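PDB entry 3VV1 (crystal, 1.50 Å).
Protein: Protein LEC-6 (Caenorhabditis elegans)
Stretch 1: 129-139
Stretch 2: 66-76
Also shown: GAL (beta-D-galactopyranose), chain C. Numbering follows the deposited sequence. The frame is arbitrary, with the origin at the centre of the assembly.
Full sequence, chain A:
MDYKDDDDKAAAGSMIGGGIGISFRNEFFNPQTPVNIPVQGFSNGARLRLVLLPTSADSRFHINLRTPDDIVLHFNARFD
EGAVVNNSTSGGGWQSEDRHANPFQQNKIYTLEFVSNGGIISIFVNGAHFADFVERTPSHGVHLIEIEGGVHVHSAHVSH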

ATOM      1  N   HIS A 129      25.619   2.877  -5.714  1.00 13.81           N
ATOM      2  CA  HIS A 129      25.372   1.658  -6.471  1.00 12.02           C
ATOM      3  C   HIS A 129      26.238   0.522  -5.956  1.00 12.63           C
ATOM      4  O   HIS A 129      27.452   0.677  -5.782  1.00 15.29           O
ATOM      5  CB  HIS A 129      25.654   1.883  -7.952  1.00 13.57           C
ATOM      6  CG  HIS A 129      25.347   0.690  -8.793  1.00 12.88           C
ATOM      7  ND1 HIS A 129      26.298  -0.250  -9.154  1.00 14.20           N
ATOM      8  CD2 HIS A 129      24.136   0.267  -9.341  1.00 14.09           C
ATOM      9  CE1 HIS A 129      25.676  -1.209  -9.889  1.00 15.19           C
ATOM     10  NE2 HIS A 129      24.378  -0.888 -10.018  1.00 14.01           N
ATOM     11  N   PHE A 130      25.606  -0.614  -5.704  1.00 11.07           N
ATOM     12  CA  PHE A 130      26.312  -1.806  -5.190  1.00 11.78           C
ATOM     13  C   PHE A 130      26.434  -2.875  -6.279  1.00 10.81           C
ATOM     14  O   PHE A 130      27.544  -3.398  -6.526  1.00 12.98           O
ATOM     15  CB  PHE A 130      25.565  -2.350  -3.960  1.00 12.44           C
ATOM     16  CG  PHE A 130      26.071  -3.692  -3.530  1.00 11.50           C
ATOM     17  CD1 PHE A 130      27.371  -3.840  -3.012  1.00 13.08           C
ATOM     18  CD2 PHE A 130      25.270  -4.805  -3.675  1.00 12.06           C
ATOM     19  CE1 PHE A 130      27.833  -5.090  -2.649  1.00 12.34           C
ATOM     20  CE2 PHE A 130      25.768  -6.073  -3.375  1.00 12.92           C
ATOM     21  CZ  PHE A 130      27.051  -6.198  -2.825  1.00 11.63           C
ATOM     22  N   ALA A 131      25.314  -3.242  -6.916  1.00 11.30           N
ATOM     23  CA  ALA A 131      25.402  -4.289  -7.947  1.00 10.68           C
ATOM     24  C   ALA A 131      24.169  -4.224  -8.816  1.00 10.16           C
ATOM     25  O   ALA A 131      23.123  -3.778  -8.370  1.00 11.47           O
ATOM     26  CB  ALA A 131      25.444  -5.685  -7.291  1.00 12.96           C
ATOM     27  N   ASP A 132      24.300  -4.703 -10.038  1.00 11.15           N
ATOM     28  CA  ASP A 132      23.161  -5.019 -10.875  1.00 10.68           C
ATOM     29  C   ASP A 132      22.902  -6.522 -10.892  1.00 11.28           C
ATOM     30  O   ASP A 132      23.860  -7.357 -10.796  1.00 13.05           O
ATOM     31  CB  ASP A 132      23.445  -4.593 -12.301  1.00 14.16           C
ATOM     32  CG  ASP A 132      23.151  -3.114 -12.545  1.00 13.34           C
ATOM     33  OD1 ASP A 132      22.679  -2.375 -11.663  1.00 14.66           O
ATOM     34  OD2 ASP A 132      23.393  -2.696 -13.707  1.00 18.78           O
ATOM     35  N   PHE A 133      21.611  -6.884 -11.020  1.00 11.29           N
ATOM     36  CA  PHE A 133      21.237  -8.276 -11.231  1.00  9.82           C
ATOM     37  C   PHE A 133      20.402  -8.283 -12.505  1.00  9.64           C
ATOM     38  O   PHE A 133      19.377  -7.622 -12.582  1.00 10.53           O
ATOM     39  CB  PHE A 133      20.391  -8.783 -10.047  1.00 12.03           C
ATOM     40  CG  PHE A 133      19.968 -10.212 -10.196  1.00 11.38           C
ATOM     41  CD1 PHE A 133      20.893 -11.215 -10.052  1.00 12.03           C
ATOM     42  CD2 PHE A 133      18.643 -10.530 -10.520  1.00 14.93           C
ATOM     43  CE1 PHE A 133      20.497 -12.556 -10.179  1.00 13.80           C
ATOM     44  CE2 PHE A 133      18.241 -11.851 -10.640  1.00 14.88           C
ATOM     45  CZ  PHE A 133      19.179 -12.873 -10.487  1.00 16.11           C
ATOM     46  N   VAL A 134      20.805  -9.054 -13.493  1.00 10.15           N
ATOM     47  CA  VAL A 134      20.028  -9.155 -14.735  1.00  9.92           C
ATOM     48  C   VAL A 134      19.006 -10.269 -14.528  1.00 10.82           C
ATOM     49  O   VAL A 134      19.404 -11.465 -14.381  1.00 12.96           O
ATOM     50  CB  VAL A 134      20.976  -9.462 -15.915  1.00 12.47           C
ATOM     51  CG1 VAL A 134      20.163  -9.764 -17.177  1.00 15.53           C
ATOM     52  CG2 VAL A 134      21.967  -8.309 -16.155  1.00 14.45           C
ATOM     53  N   GLU A 135      17.728  -9.926 -14.463  1.00 11.28           N
ATOM     54  CA  GLU A 135      16.723 -10.936 -14.091  1.00 11.49           C
ATOM     55  C   GLU A 135      16.619 -12.044 -15.178  1.00 13.07           C
ATOM     56  O   GLU A 135      16.915 -11.842 -16.386  1.00 14.54           O
ATOM     57  CB  GLU A 135      15.336 -10.297 -13.799  1.00 12.97           C
ATOM     58  CG  GLU A 135      14.636  -9.806 -15.074  1.00 14.49           C
ATOM     59  CD  GLU A 135      13.482  -8.870 -14.775  1.00 14.17           C
ATOM     60  OE1 GLU A 135      13.574  -8.084 -13.818  1.00 17.08           O
ATOM     61  OE2 GLU A 135      12.487  -8.893 -15.542  1.00 17.43           O
ATOM     62  N   ARG A 136      16.264 -13.228 -14.711  1.00 13.54           N
ATOM     63  CA  ARG A 136      16.179 -14.407 -15.562  1.00 14.74           C
ATOM     64  C   ARG A 136      14.740 -14.856 -15.809  1.00 15.03           C
ATOM     65  O   ARG A 136      14.501 -15.730 -16.637  1.00 18.15           O
ATOM     66  CB  ARG A 136      17.003 -15.519 -14.868  1.00 14.28           C
ATOM     67  CG  ARG A 136      18.495 -15.274 -14.828  1.00 17.39           C
ATOM     68  CD  ARG A 136      18.972 -15.192 -13.421  1.00 19.71           C
ATOM     69  NE  ARG A 136      20.400 -14.981 -13.348  1.00 18.59           N
ATOM     70  CZ  ARG A 136      21.155 -15.548 -12.392  1.00 16.44           C
ATOM     71  NH1 ARG A 136      20.544 -16.348 -11.524  1.00 14.77           N
ATOM     72  NH2 ARG A 136      22.484 -15.318 -12.320  1.00 16.64           N
ATOM     73  N   THR A 137      13.794 -14.224 -15.093  1.00 15.23           N
ATOM     74  CA  THR A 137      12.328 -14.467 -15.152  1.00 16.04           C
ATOM     75  C   THR A 137      11.706 -13.064 -14.982  1.00 15.14           C
ATOM     76  O   THR A 137      12.289 -12.257 -14.271  1.00 14.10           O
ATOM     77  CB  THR A 137      11.927 -15.408 -13.986  1.00 16.70           C
ATOM     78  OG1 THR A 137      12.589 -16.676 -14.212  1.00 20.10           O
ATOM     79  CG2 THR A 137      10.474 -15.662 -14.046  1.00 18.58           C
ATOM     80  N   PRO A 138      10.537 -12.772 -15.633  1.00 14.53           N
ATOM     81  CA  PRO A 138      10.056 -11.399 -15.586  1.00 14.40           C
ATOM     82  C   PRO A 138       9.676 -10.927 -14.183  1.00 13.69           C
ATOM     83  O   PRO A 138       8.861 -11.575 -13.456  1.00 16.19           O
ATOM     84  CB  PRO A 138       8.806 -11.417 -16.490  1.00 16.46           C
ATOM     85  CG  PRO A 138       9.151 -12.474 -17.499  1.00 18.55           C
ATOM     86  CD  PRO A 138       9.825 -13.552 -16.657  1.00 16.28           C
ATOM     87  N   SER A 139      10.209  -9.778 -13.808  1.00 14.91           N
ATOM     88  CA  SER A 139       9.862  -9.169 -12.514  1.00 13.14           C
ATOM     89  C   SER A 139       8.457  -8.575 -12.488  1.00 13.29           C
ATOM     90  O   SER A 139       7.925  -8.304 -11.399  1.00 13.61           O
ATOM     91  CB  SER A 139      10.885  -8.133 -12.089  1.00 13.75           C
ATOM     92  OG  SER A 139      11.063  -7.152 -13.109  1.00 14.62           O
TER
HETATM   93  C1  GAL C   2      22.447 -22.082  -1.211  1.00 18.10           C
HETATM   94  C2  GAL C   2      21.683 -21.675   0.086  1.00 17.60           C
HETATM   95  C3  GAL C   2      20.349 -21.126  -0.258  1.00 16.32           C
HETATM   96  C4  GAL C   2      20.512 -19.996  -1.287  1.00 15.07           C
HETATM   97  C5  GAL C   2      21.319 -20.528  -2.481  1.00 15.95           C
HETATM   98  C6  GAL C   2      21.504 -19.440  -3.565  1.00 14.44           C
HETATM   99  O2  GAL C   2      21.533 -22.825   0.887  1.00 21.79           O
HETATM  100  O3  GAL C   2      19.741 -20.551   0.932  1.00 17.75           O
HETATM  101  O4  GAL C   2      21.185 -18.870  -0.678  1.00 14.00           O
HETATM  102  O5  GAL C   2      22.572 -20.944  -2.068  1.00 14.91           O
HETATM  103  O6  GAL C   2      22.267 -19.994  -4.653  1.00 15.82           O
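Stretch 2 66-76: RTPDDIVLHFN

Stretch 2 lies on stretch 1 without a single direct hydrogen bond between them. The contact buries 383 Å², both sides summed, and more than half of it is carried by three residues: V72 from stretch 2, and F133 and T137 from stretch 1, with L73 just behind. Stretch 1 runs as a strand from H129 to V134 and then loosens into a loop. Stretch 2 opens with a tight loop, turns a corner at V72 and leaves as a strand through L73 to N76. The backbones come nearest where the loop of one meets the corner of the other, with T137 CA and V72 CA 5.9 Å apart. From there the contacts run in opposite order along the two chains, through side chains, while the backbones draw apart: the loop end of stretch 1 meets V72, F133 meets V72 and L73, and F130, farther back along its strand, meets F75.

V72 is the most covered residue of the contact. Its CA-to-CB bond points sideways, and with chi1 in t the two methyls reach the loop of stretch 1. V72 CG1 lies 4.1 Å from E135 CB, 3.9 Å from T137 O and 4.2 Å from S139 CB, while V72 CG2 lies 3.8 Å from P138 O. T137 answers with a CA-to-CB bond that points toward stretch 2, T137 CB lying 4.3 Å from V72 CG2. A small branched side chain thus fits against backbone carbonyls and beta carbons. The loop is braced from within stretch 1: E135 bends back on S139, E135 OE1 accepting from S139 OG at 2.8 Å and E135 OE2 from S139 N at 3.0 Å, which ties the two ends of the loop together.

F133 takes over near the end of the strand in stretch 1. Its CA-to-CB bond points toward stretch 2, chi1 is t, and the ring is covered on one face by L73: L73 CD1 sits 3.7 Å from the F133 ring centroid, only 12° off the normal, a CH-pi contact. L73 starts sideways, but its end comes nearer, which is how a leucine with chi1 t and chi2 p delivers a methyl to the ring. The same ring also approaches the corner backbone, F133 CE2 lying 3.2 Å from V72 O.

That carbonyl is not left without a polar partner. Water 1 donates to V72 O at 2.7 Å and accepts from R136 N at 2.8 Å, so one ordered solvent molecule bridges the two backbones where no direct bond is made.

Farther along, F130 CE2 meets F75 CE1 at 4.0 Å and extends the apolar seam; F130 CE2 lies at the edge of the F75 ring, near its plane. At the other end T67 contributes little surface, T67 CG2 standing 4.2 Å from P138 O, but T67 OG1 accepts from D69 N and D70 N, both at 3.0 Å, and T67 N donates to D70 O at 2.8 Å, shaping the turn that leads to V72.

The rule to read here is alternation: L73 and F75 serve the contact, while H74 between them makes none with stretch 1 and instead hydrogen-bonds the galactose, H74 NE2 to GAL O4 at 2.7 Å.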

ATOM      1  N   ARG A  66       9.586 -12.536  -5.072  1.00 10.76           N
ATOM      2  CA  ARG A  66       9.030 -13.856  -5.493  1.00 11.22           C
ATOM      3  C   ARG A  66       7.829 -13.617  -6.401  1.00 11.93           C
ATOM      4  O   ARG A  66       6.982 -12.755  -6.086  1.00 12.20           O
ATOM      5  CB  ARG A  66       8.443 -14.665  -4.292  1.00 15.68           C
ATOM      6  CG  ARG A  66       9.494 -15.007  -3.290  1.00 19.96           C
ATOM      7  CD  ARG A  66       8.857 -15.851  -2.201  1.00 24.16           C
ATOM      8  NE  ARG A  66       8.896 -17.123  -2.796  1.00 29.77           N
ATOM      9  CZ  ARG A  66       9.611 -18.172  -2.379  1.00 19.03           C
ATOM     10  NH1 ARG A  66      10.373 -18.159  -1.293  1.00 23.57           N
ATOM     11  NH2 ARG A  66       9.550 -19.230  -3.105  1.00 22.82           N
ATOM     12  N   THR A  67       7.694 -14.430  -7.439  1.00 13.65           N
ATOM     13  CA  THR A  67       6.413 -14.568  -8.165  1.00 13.28           C
ATOM     14  C   THR A  67       5.671 -15.782  -7.544  1.00 13.85           C
ATOM     15  O   THR A  67       6.247 -16.478  -6.672  1.00 14.86           O
ATOM     16  CB  THR A  67       6.623 -14.832  -9.662  1.00 13.61           C
ATOM     17  OG1 THR A  67       7.008 -16.209  -9.850  1.00 14.80           O
ATOM     18  CG2 THR A  67       7.702 -13.972 -10.234  1.00 14.19           C
ATOM     19  N   PRO A  68       4.452 -16.079  -7.989  1.00 14.62           N
ATOM     20  CA  PRO A  68       3.788 -17.278  -7.442  1.00 16.24           C
ATOM     21  C   PRO A  68       4.577 -18.560  -7.759  1.00 17.70           C
ATOM     22  O   PRO A  68       4.404 -19.547  -7.049  1.00 21.28           O
ATOM     23  CB  PRO A  68       2.413 -17.268  -8.139  1.00 18.37           C
ATOM     24  CG  PRO A  68       2.168 -15.776  -8.363  1.00 18.80           C
ATOM     25  CD  PRO A  68       3.518 -15.247  -8.779  1.00 15.89           C
ATOM     26  N   ASP A  69       5.408 -18.551  -8.801  1.00 16.03           N
ATOM     27  CA  ASP A  69       6.075 -19.789  -9.262  1.00 16.62           C
ATOM     28  C   ASP A  69       7.568 -19.859  -8.927  1.00 15.07           C
ATOM     29  O   ASP A  69       8.143 -20.986  -8.958  1.00 17.29           O
ATOM     30  CB  ASP A  69       5.922 -19.918 -10.750  1.00 19.18           C
ATOM     31  CG  ASP A  69       4.470 -20.098 -11.138  1.00 24.70           C
ATOM     32  OD1 ASP A  69       3.694 -20.741 -10.381  1.00 28.81           O
ATOM     33  OD2 ASP A  69       4.087 -19.581 -12.186  1.00 32.14           O
ATOM     34  N   ASP A  70       8.220 -18.695  -8.683  1.00 13.52           N
ATOM     35  CA  ASP A  70       9.683 -18.720  -8.615  1.00 13.09           C
ATOM     36  C   ASP A  70      10.217 -17.555  -7.870  1.00 12.55           C
ATOM     37  O   ASP A  70       9.460 -16.581  -7.633  1.00 13.90           O
ATOM     38  CB  ASP A  70      10.285 -18.789 -10.038  1.00 14.10           C
ATOM     39  CG  ASP A  70      10.492 -20.212 -10.499  1.00 14.43           C
ATOM     40  OD1 ASP A  70      11.153 -21.043  -9.773  1.00 15.04           O
ATOM     41  OD2 ASP A  70       9.965 -20.515 -11.578  1.00 16.67           O
ATOM     42  N   ILE A  71      11.510 -17.589  -7.544  1.00 10.60           N
ATOM     43  CA  ILE A  71      12.160 -16.425  -6.946  1.00 10.46           C
ATOM     44  C   ILE A  71      12.882 -15.636  -8.061  1.00 10.31           C
ATOM     45  O   ILE A  71      13.782 -16.167  -8.736  1.00  9.54           O
ATOM     46  CB  ILE A  71      13.191 -16.795  -5.868  1.00 10.39           C
ATOM     47  CG1 ILE A  71      12.461 -17.546  -4.731  1.00 11.90           C
ATOM     48  CG2 ILE A  71      13.871 -15.510  -5.384  1.00  9.72           C
ATOM     49  CD1 ILE A  71      13.456 -18.189  -3.760  1.00 13.42           C
ATOM     50  N   VAL A  72      12.427 -14.418  -8.346  1.00 10.36           N
ATOM     51  CA  VAL A  72      13.102 -13.601  -9.382  1.00 10.20           C
ATOM     52  C   VAL A  72      14.467 -13.125  -8.902  1.00  9.30           C
ATOM     53  O   VAL A  72      15.438 -13.153  -9.656  1.00 10.43           O
ATOM     54  CB  VAL A  72      12.232 -12.400  -9.780  1.00 10.26           C
ATOM     55  CG1 VAL A  72      13.039 -11.340 -10.570  1.00 12.30           C
ATOM     56  CG2 VAL A  72      11.038 -12.883 -10.607  1.00 12.94           C
ATOM     57  N   LEU A  73      14.561 -12.683  -7.629  1.00  8.92           N
ATOM     58  CA  LEU A  73      15.845 -12.346  -7.036  1.00  8.26           C
ATOM     59  C   LEU A  73      15.901 -12.744  -5.594  1.00  8.24           C
ATOM     60  O   LEU A  73      14.996 -12.406  -4.801  1.00  8.88           O
ATOM     61  CB  LEU A  73      16.102 -10.836  -7.150  1.00  8.77           C
ATOM     62  CG  LEU A  73      17.324 -10.322  -6.367  1.00  7.49           C
ATOM     63  CD1 LEU A  73      18.668 -10.910  -6.835  1.00 10.42           C
ATOM     64  CD2 LEU A  73      17.399  -8.818  -6.466  1.00  9.35           C
ATOM     65  N   HIS A  74      16.944 -13.530  -5.256  1.00  8.75           N
ATOM     66  CA  HIS A  74      17.251 -13.877  -3.876  1.00  9.04           C
ATOM     67  C   HIS A  74      18.539 -13.135  -3.628  1.00  8.44           C
ATOM     68  O   HIS A  74      19.564 -13.427  -4.252  1.00  9.05           O
ATOM     69  CB  HIS A  74      17.449 -15.414  -3.824  1.00  9.54           C
ATOM     70  CG  HIS A  74      18.091 -15.935  -2.543  1.00  8.94           C
ATOM     71  ND1 HIS A  74      17.376 -16.109  -1.400  1.00  9.95           N
ATOM     72  CD2 HIS A  74      19.371 -16.413  -2.277  1.00 10.42           C
ATOM     73  CE1 HIS A  74      18.146 -16.686  -0.444  1.00 12.08           C
ATOM     74  NE2 HIS A  74      19.390 -16.853  -0.974  1.00 11.14           N
ATOM     75  N   PHE A  75      18.503 -12.160  -2.724  1.00  8.11           N
ATOM     76  CA  PHE A  75      19.675 -11.330  -2.370  1.00  7.58           C
ATOM     77  C   PHE A  75      20.108 -11.796  -0.973  1.00  8.99           C
ATOM     78  O   PHE A  75      19.349 -11.632  -0.002  1.00  9.25           O
ATOM     79  CB  PHE A  75      19.215  -9.853  -2.362  1.00  8.72           C
ATOM     80  CG  PHE A  75      20.256  -8.904  -1.814  1.00  9.03           C
ATOM     81  CD1 PHE A  75      21.176  -8.293  -2.683  1.00  9.04           C
ATOM     82  CD2 PHE A  75      20.325  -8.596  -0.426  1.00  9.18           C
ATOM     83  CE1 PHE A  75      22.133  -7.403  -2.218  1.00  9.92           C
ATOM     84  CE2 PHE A  75      21.313  -7.700   0.025  1.00 10.52           C
ATOM     85  CZ  PHE A  75      22.184  -7.093  -0.849  1.00 11.26           C
ATOM     86  N   ASN A  76      21.263 -12.437  -0.869  1.00  9.03           N
ATOM     87  CA  ASN A  76      21.615 -13.124   0.408  1.00  9.41           C
ATOM     88  C   ASN A  76      22.935 -12.562   0.942  1.00  9.73           C
ATOM     89  O   ASN A  76      23.991 -12.751   0.351  1.00 11.32           O
ATOM     90  CB  ASN A  76      21.758 -14.595   0.067  1.00 11.42           C
ATOM     91  CG  ASN A  76      21.860 -15.543   1.296  1.00 11.23           C
ATOM     92  OD1 ASN A  76      22.308 -16.678   1.131  1.00 12.83           O
ATOM     93  ND2 ASN A  76      21.387 -15.133   2.488  1.00 11.53           N
TER
HETATM   94  O   HOH W   1      15.270 -14.026 -12.213  1.00 12.57           O